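PDB 3PTY: arabinosyltransferase C from Mycobacterium tuberculosis, which polymerises arabinose into the arabinan of the mycobacterial cell wall, its C-terminal domain, the part crystallised here, being a lectin-like carbohydrate-binding module. Local coordinates for residues D160-G171 with W239-V250. Sequence-based numbering, arbitrary orientation.
Sequences DRAPLLVVTAAG and WIALTPPRIPRV. With PO4 (phosphate ion), chain D.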
loop_
_atom_site.group_PDB
_atom_site.type_symbol
_atom_site.label_atom_id
_atom_site.label_comp_id
_atom_site.label_asym_id
_atom_site.label_seq_id
_atom_site.Cartn_x
_atom_site.Cartn_y
_atom_site.Cartn_z
ATOM N N ASP A 160 2.562 22.825 -22.140
ATOM C CA ASP A 160 2.416 21.570 -21.408
ATOM C C ASP A 160 3.573 21.272 -20.452
ATOM O O ASP A 160 3.779 20.122 -20.081
ATOM C CB ASP A 160 2.279 20.411 -22.396
ATOM C CG ASP A 160 3.530 20.220 -23.242
ATOM O OD1 ASP A 160 4.364 21.149 -23.287
ATOM O OD2 ASP A 160 3.683 19.146 -23.864
ATOM N N ARG A 161 4.328 22.293 -20.061
ATOM C CA ARG A 161 5.481 22.081 -19.179
ATOM C C ARG A 161 5.121 22.270 -17.706
ATOM O O ARG A 161 4.369 23.176 -17.358
ATOM C CB ARG A 161 6.616 23.044 -19.534
ATOM C CG ARG A 161 7.352 22.768 -20.848
ATOM C CD ARG A 161 8.477 23.803 -21.012
ATOM N NE ARG A 161 9.405 23.504 -22.102
ATOM C CZ ARG A 161 9.751 24.368 -23.053
ATOM N NH1 ARG A 161 9.251 25.600 -23.050
ATOM N NH2 ARG A 161 10.604 24.007 -24.006
ATOM N N ALA A 162 5.652 21.414 -16.839
ATOM C CA ALA A 162 5.591 21.670 -15.405
ATOM C C ALA A 162 6.590 22.787 -15.103
ATOM O O ALA A 162 7.600 22.912 -15.795
ATOM C CB ALA A 162 5.940 20.416 -14.619
ATOM N N PRO A 163 6.310 23.608 -14.077
ATOM C CA PRO A 163 7.204 24.726 -13.750
ATOM C C PRO A 163 8.370 24.256 -12.882
ATOM O O PRO A 163 8.664 24.871 -11.857
ATOM C CB PRO A 163 6.301 25.655 -12.943
ATOM C CG PRO A 163 5.353 24.719 -12.241
ATOM C CD PRO A 163 5.155 23.532 -13.161
ATOM N N LEU A 164 9.023 23.175 -13.293
ATOM C CA LEU A 164 10.077 22.571 -12.489
ATOM C C LEU A 164 11.266 22.203 -13.350
ATOM O O LEU A 164 11.105 21.825 -14.510
ATOM C CB LEU A 164 9.574 21.273 -11.856
ATOM C CG LEU A 164 8.366 21.309 -10.919
ATOM C CD1 LEU A 164 7.939 19.883 -10.609
ATOM C CD2 LEU A 164 8.707 22.063 -9.642
ATOM N N LEU A 165 12.455 22.290 -12.765
ATOM C CA LEU A 165 13.642 21.701 -13.360
ATOM C C LEU A 165 13.833 20.389 -12.615
ATOM O O LEU A 165 13.908 20.373 -11.383
ATOM C CB LEU A 165 14.843 22.625 -13.158
ATOM C CG LEU A 165 16.193 22.330 -13.823
ATOM C CD1 LEU A 165 16.816 21.037 -13.305
ATOM C CD2 LEU A 165 16.066 22.305 -15.329
ATOM N N VAL A 166 13.882 19.286 -13.350
ATOM C CA VAL A 166 13.885 17.973 -12.718
ATOM C C VAL A 166 15.126 17.184 -13.094
ATOM O O VAL A 166 15.587 17.238 -14.233
ATOM C CB VAL A 166 12.620 17.176 -13.103
ATOM C CG1 VAL A 166 12.765 15.696 -12.731
ATOM C CG2 VAL A 166 11.397 17.794 -12.435
ATOM N N VAL A 167 15.664 16.454 -12.124
ATOM C CA VAL A 167 16.762 15.535 -12.380
ATOM C C VAL A 167 16.425 14.185 -11.760
ATOM O O VAL A 167 16.165 14.098 -10.565
ATOM C CB VAL A 167 18.074 16.054 -11.760
ATOM C CG1 VAL A 167 19.144 14.967 -11.786
ATOM C CG2 VAL A 167 18.542 17.308 -12.491
ATOM N N THR A 168 16.409 13.137 -12.573
ATOM C CA THR A 168 16.263 11.786 -12.032
ATOM C C THR A 168 17.576 11.334 -11.382
ATOM O O THR A 168 18.636 11.377 -12.014
ATOM C CB THR A 168 15.825 10.810 -13.119
ATOM O OG1 THR A 168 14.514 11.184 -13.566
ATOM C CG2 THR A 168 15.790 9.375 -12.581
ATOM N N ALA A 169 17.507 10.922 -10.118
ATOM C CA ALA A 169 18.706 10.621 -9.335
ATOM C C ALA A 169 18.500 9.397 -8.454
ATOM O O ALA A 169 17.367 9.036 -8.140
ATOM C CB ALA A 169 19.083 11.832 -8.456
ATOM N N ALA A 170 19.603 8.766 -8.057
ATOM C CA ALA A 170 19.559 7.665 -7.101
ATOM C C ALA A 170 20.640 7.862 -6.054
ATOM O O ALA A 170 21.526 8.704 -6.221
ATOM C CB ALA A 170 19.743 6.316 -7.813
ATOM N N GLY A 171 20.565 7.088 -4.975
ATOM C CA GLY A 171 21.587 7.132 -3.946
ATOM C C GLY A 171 21.127 7.740 -2.637
ATOM O O GLY A 171 19.940 8.000 -2.441
ATOM N N TRP A 239 26.218 7.488 -1.669
ATOM C CA TRP A 239 26.658 7.675 -3.047
ATOM C C TRP A 239 25.578 8.413 -3.828
ATOM O O TRP A 239 24.445 8.542 -3.365
ATOM C CB TRP A 239 26.976 6.324 -3.703
ATOM C CG TRP A 239 25.851 5.341 -3.598
ATOM C CD1 TRP A 239 25.645 4.434 -2.597
ATOM C CD2 TRP A 239 24.767 5.174 -4.520
ATOM N NE1 TRP A 239 24.505 3.714 -2.840
ATOM C CE2 TRP A 239 23.945 4.148 -4.013
ATOM C CE3 TRP A 239 24.412 5.792 -5.724
ATOM C CZ2 TRP A 239 22.791 3.722 -4.671
ATOM C CZ3 TRP A 239 23.265 5.369 -6.374
ATOM C CH2 TRP A 239 22.469 4.341 -5.846
ATOM N N ILE A 240 25.931 8.892 -5.014
ATOM C CA ILE A 240 25.025 9.704 -5.824
ATOM C C ILE A 240 25.062 9.253 -7.279
ATOM O O ILE A 240 26.136 9.020 -7.822
ATOM C CB ILE A 240 25.445 11.192 -5.795
ATOM C CG1 ILE A 240 25.539 11.700 -4.353
ATOM C CG2 ILE A 240 24.450 12.047 -6.587
ATOM C CD1 ILE A 240 26.136 13.103 -4.231
ATOM N N ALA A 241 23.897 9.129 -7.906
ATOM C CA ALA A 241 23.832 8.898 -9.349
ATOM C C ALA A 241 22.883 9.914 -9.973
ATOM O O ALA A 241 21.805 10.170 -9.434
ATOM C CB ALA A 241 23.368 7.476 -9.655
ATOM N N LEU A 242 23.283 10.488 -11.105
ATOM C CA LEU A 242 22.509 11.553 -11.741
ATOM C C LEU A 242 22.293 11.297 -13.221
ATOM O O LEU A 242 23.040 10.551 -13.850
ATOM C CB LEU A 242 23.216 12.907 -11.588
ATOM C CG LEU A 242 23.508 13.426 -10.174
ATOM C CD1 LEU A 242 24.307 14.714 -10.256
ATOM C CD2 LEU A 242 22.223 13.644 -9.397
ATOM N N THR A 243 21.265 11.935 -13.767
ATOM C CA THR A 243 21.023 11.960 -15.203
ATOM C C THR A 243 20.828 13.435 -15.545
ATOM O O THR A 243 20.768 14.264 -14.636
ATOM C CB THR A 243 19.766 11.153 -15.573
ATOM O OG1 THR A 243 18.669 11.602 -14.770
ATOM C CG2 THR A 243 19.992 9.656 -15.330
ATOM N N PRO A 244 20.748 13.779 -16.842
ATOM C CA PRO A 244 20.723 15.210 -17.188
ATOM C C PRO A 244 19.436 15.935 -16.814
ATOM O O PRO A 244 18.407 15.295 -16.591
ATOM C CB PRO A 244 20.912 15.208 -18.714
ATOM C CG PRO A 244 21.674 13.943 -18.988
ATOM C CD PRO A 244 21.039 12.943 -18.019
ATOM N N PRO A 245 19.493 17.276 -16.760
ATOM C CA PRO A 245 18.345 18.084 -16.334
ATOM C C PRO A 245 17.263 18.172 -17.402
ATOM O O PRO A 245 17.547 18.152 -18.604
ATOM C CB PRO A 245 18.952 19.471 -16.102
ATOM C CG PRO A 245 20.177 19.509 -16.994
ATOM C CD PRO A 245 20.688 18.088 -17.057
ATOM N N ARG A 246 16.019 18.278 -16.954
ATOM C CA ARG A 246 14.904 18.430 -17.872
ATOM C C ARG A 246 13.807 19.295 -17.276
ATOM O O ARG A 246 13.764 19.530 -16.064
ATOM C CB ARG A 246 14.335 17.057 -18.240
ATOM C CG ARG A 246 13.624 16.346 -17.090
ATOM C CD ARG A 246 13.255 14.926 -17.501
ATOM N NE ARG A 246 12.286 14.283 -16.613
ATOM C CZ ARG A 246 12.610 13.461 -15.622
ATOM N NH1 ARG A 246 13.886 13.195 -15.366
ATOM N NH2 ARG A 246 11.656 12.902 -14.878
ATOM N N ILE A 247 12.920 19.769 -18.143
ATOM C CA ILE A 247 11.692 20.436 -17.718
ATOM C C ILE A 247 10.530 19.593 -18.225
ATOM O O ILE A 247 10.278 19.533 -19.424
ATOM C CB ILE A 247 11.599 21.865 -18.283
ATOM C CG1 ILE A 247 12.742 22.729 -17.724
ATOM C CG2 ILE A 247 10.248 22.499 -17.931
ATOM C CD1 ILE A 247 12.780 24.145 -18.313
ATOM N N PRO A 248 9.826 18.921 -17.311
ATOM C CA PRO A 248 8.867 17.885 -17.728
ATOM C C PRO A 248 7.741 18.398 -18.612
ATOM O O PRO A 248 7.167 19.447 -18.330
ATOM C CB PRO A 248 8.287 17.389 -16.399
ATOM C CG PRO A 248 9.381 17.660 -15.393
ATOM C CD PRO A 248 9.958 18.993 -15.846
ATOM N N ARG A 249 7.432 17.658 -19.674
ATOM C CA ARG A 249 6.202 17.892 -20.417
ATOM C C ARG A 249 5.144 16.962 -19.829
ATOM O O ARG A 249 5.376 15.765 -19.707
ATOM C CB ARG A 249 6.432 17.632 -21.906
ATOM C CG ARG A 249 7.565 18.502 -22.474
ATOM C CD ARG A 249 7.750 18.320 -23.970
ATOM N NE ARG A 249 6.605 18.819 -24.724
ATOM C CZ ARG A 249 6.488 18.741 -26.045
ATOM N NH1 ARG A 249 7.451 18.182 -26.766
ATOM N NH2 ARG A 249 5.407 19.222 -26.645
ATOM N N VAL A 250 3.994 17.510 -19.450
ATOM C CA VAL A 250 3.026 16.748 -18.658
ATOM C C VAL A 250 1.605 16.867 -19.196
ATOM O O VAL A 250 1.296 17.791 -19.945
ATOM C CB VAL A 250 3.014 17.202 -17.168
ATOM C CG1 VAL A 250 4.354 16.929 -16.497
ATOM C CG2 VAL A 250 2.651 18.682 -17.063
HETATM P P PO4 D . 22.732 0.440 -1.610
HETATM O O1 PO4 D . 21.838 0.016 -0.465
HETATM O O2 PO4 D . 21.878 0.854 -2.789
HETATM O O3 PO4 D . 23.610 -0.723 -2.018
HETATM O O4 PO4 D . 23.603 1.595 -1.168
HETATM O O HOH W 1 16.808 13.522 -15.566
#
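Residues 160-171 and 239-250 pair antiparallel inside the beta-sandwich of this lectin-like domain. Strand 164-171 lies between strand 209-214 and residues 239-250. Regular pairing is confined to a few places. Ala170 and Ala241 form a hydrogen-bonded pair with both N-H...O bonds made. Val166 and Arg246 do the same further along. Between them, Pro244 has no N-H to offer Thr168. Side chains and a water fill in. Thr243 OG1 donates to Thr168 O (2.8 Å) in the carbonyl plane, on a lone pair. With chi1 at 52°, between backbone N and carbonyl carbon, the hydroxyl faces that oxygen. A water accepts from Thr168 N and donates to Thr243 OG1 and Pro244 O.

Arg246 extends its chain toward Thr168. Its NH1 donates to Thr168 OG1 (2.8 Å), nearly straight at 167° and in the guanidinium plane. Val166 CG1 sits over the centre of one guanidinium face. Asn210 OD1 bonds both Thr168 OG1 and Arg246 NH2. Glu40 forms a salt bridge with Arg246 NE, which probably offsets the charge of this buried arginine. Val166 CG2 packs on Pro248 CG (3.6 Å).

Ahead of strand 164-171, Arg249 NE forms a salt bridge with Asp160 OD2 (3.1 Å), the carboxylate and guanidinium planes 78° apart. At the other end, Gly171 CA lies 3.4 Å from the centroid of the Trp239 six-membered ring, a CH-pi contact. Trp239 NE1 donates to O4 of a phosphate, probably from the crystallisation liquor, at 2.8 Å.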